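Local coordinates for protein nidogen-1 (Mus musculus, PDB 1GL4) that links components of basement membranes, associating tightly with laminin and also binding collagen IV and perlecan, the last through the beta-barrel of its G2 fragment, at residues A[93-96]-A[97-100]. Residues are numbered along the deposited sequence; the frame is centred on the assembly and turned at random.
Sequences TIPE and TVGY
The carbonyl oxygen of Pro95 accepts two backbone N-H groups across one short turn: Val98 N lies 3.0 Å from Pro95 O, and Gly99 N lies 2.8 Å from the same Pro95 O. Their directions differ. The glycine donor sits nearly in line with the C=O bond (C=O...N 163°), whereas the valine donor stands above the carbonyl plane. One residue further on, a water takes the place of the direct bond, donating to Glu96 O and accepting from Tyr100 N.

Apolar contacts close over the same turn. CG2 of Ile94, held opposite its own backbone N, comes within 3.8 Å of Gly99 CA and, obliquely, 3.9 Å from Val98 CG1. That valine methyl, tucked between its N and carbonyl carbon (chi1 77°), also passes alongside the proline ring, 4.0 Å from Pro95 CD. Thr97 turns OG1 back toward Pro95 CB, 3.4 Å away. The carboxylate of Glu96 forms a salt bridge through OE2 with Arg265, while Tyr100 meets Tyr260 edge-to-face.

An i to i+3 bond and an i to i+4 bond sharing one acceptor, followed by a water-bridged step, mark a single short helical turn. It follows strand 86-92 of the nidogen G2 beta-barrel, where Ile94 lies about 9 Å, side chain to side chain, from the perlecan-binding residue Arg268.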
loop_
_atom_site.group_PDB
_atom_site.type_symbol
_atom_site.label_atom_id
_atom_site.label_comp_id
_atom_site.label_asym_id
_atom_site.label_seq_id
_atom_site.Cartn_x
_atom_site.Cartn_y
_atom_site.Cartn_z
ATOM N N THR A 93 -9.536 12.180 7.704
ATOM C CA THR A 93 -9.908 13.559 7.885
ATOM C C THR A 93 -9.899 13.956 6.422
ATOM O O THR A 93 -9.130 14.804 5.982
ATOM C CB THR A 93 -8.901 14.395 8.704
ATOM O OG1 THR A 93 -7.611 14.371 8.079
ATOM C CG2 THR A 93 -8.817 13.860 10.135
ATOM N N ILE A 94 -10.724 13.241 5.663
ATOM C CA ILE A 94 -10.910 13.490 4.241
ATOM C C ILE A 94 -12.372 13.907 4.136
ATOM O O ILE A 94 -13.264 13.132 4.478
ATOM C CB ILE A 94 -10.675 12.215 3.391
ATOM C CG1 ILE A 94 -9.172 11.929 3.258
ATOM C CG2 ILE A 94 -11.290 12.396 2.009
ATOM C CD1 ILE A 94 -8.407 12.968 2.440
ATOM N N PRO A 95 -12.629 15.144 3.675
ATOM C CA PRO A 95 -13.968 15.726 3.510
ATOM C C PRO A 95 -14.875 14.929 2.581
ATOM O O PRO A 95 -14.418 14.404 1.568
ATOM C CB PRO A 95 -13.676 17.116 2.945
ATOM C CG PRO A 95 -12.289 17.412 3.432
ATOM C CD PRO A 95 -11.596 16.097 3.239
ATOM N N GLU A 96 -16.161 14.860 2.926
ATOM C CA GLU A 96 -17.144 14.142 2.120
ATOM C C GLU A 96 -17.248 14.773 0.736
ATOM O O GLU A 96 -17.681 14.134 -0.222
ATOM C CB GLU A 96 -18.525 14.186 2.780
ATOM C CG GLU A 96 -18.520 14.561 4.254
ATOM C CD GLU A 96 -18.061 15.991 4.491
ATOM O OE1 GLU A 96 -18.647 16.912 3.879
ATOM O OE2 GLU A 96 -17.120 16.192 5.290
ATOM N N THR A 97 -16.859 16.038 0.645
ATOM C CA THR A 97 -16.904 16.772 -0.613
ATOM C C THR A 97 -15.898 16.259 -1.642
ATOM O O THR A 97 -15.987 16.599 -2.822
ATOM C CB THR A 97 -16.629 18.271 -0.384
ATOM O OG1 THR A 97 -15.411 18.423 0.354
ATOM C CG2 THR A 97 -17.776 18.913 0.392
ATOM N N VAL A 98 -14.946 15.440 -1.205
ATOM C CA VAL A 98 -13.939 14.926 -2.127
ATOM C C VAL A 98 -13.708 13.425 -1.952
ATOM O O VAL A 98 -13.175 12.764 -2.844
ATOM C CB VAL A 98 -12.593 15.684 -1.943
ATOM C CG1 VAL A 98 -11.864 15.181 -0.692
ATOM C CG2 VAL A 98 -11.725 15.522 -3.182
ATOM N N GLY A 99 -14.127 12.897 -0.805
ATOM C CA GLY A 99 -13.954 11.485 -0.503
ATOM C C GLY A 99 -14.379 10.486 -1.564
ATOM O O GLY A 99 -13.615 9.588 -1.916
ATOM N N TYR A 100 -15.597 10.619 -2.075
ATOM C CA TYR A 100 -16.062 9.686 -3.088
ATOM C C TYR A 100 -15.342 9.866 -4.423
ATOM O O TYR A 100 -15.074 8.890 -5.119
ATOM C CB TYR A 100 -17.578 9.814 -3.273
ATOM C CG TYR A 100 -18.365 9.523 -2.011
ATOM C CD1 TYR A 100 -18.773 10.554 -1.164
ATOM C CD2 TYR A 100 -18.679 8.210 -1.651
ATOM C CE1 TYR A 100 -19.472 10.286 0.010
ATOM C CE2 TYR A 100 -19.375 7.930 -0.480
ATOM C CZ TYR A 100 -19.771 8.974 0.345
ATOM O OH TYR A 100 -20.469 8.705 1.497
HETATM O O HOH W 1 -16.747 13.152 -2.653
#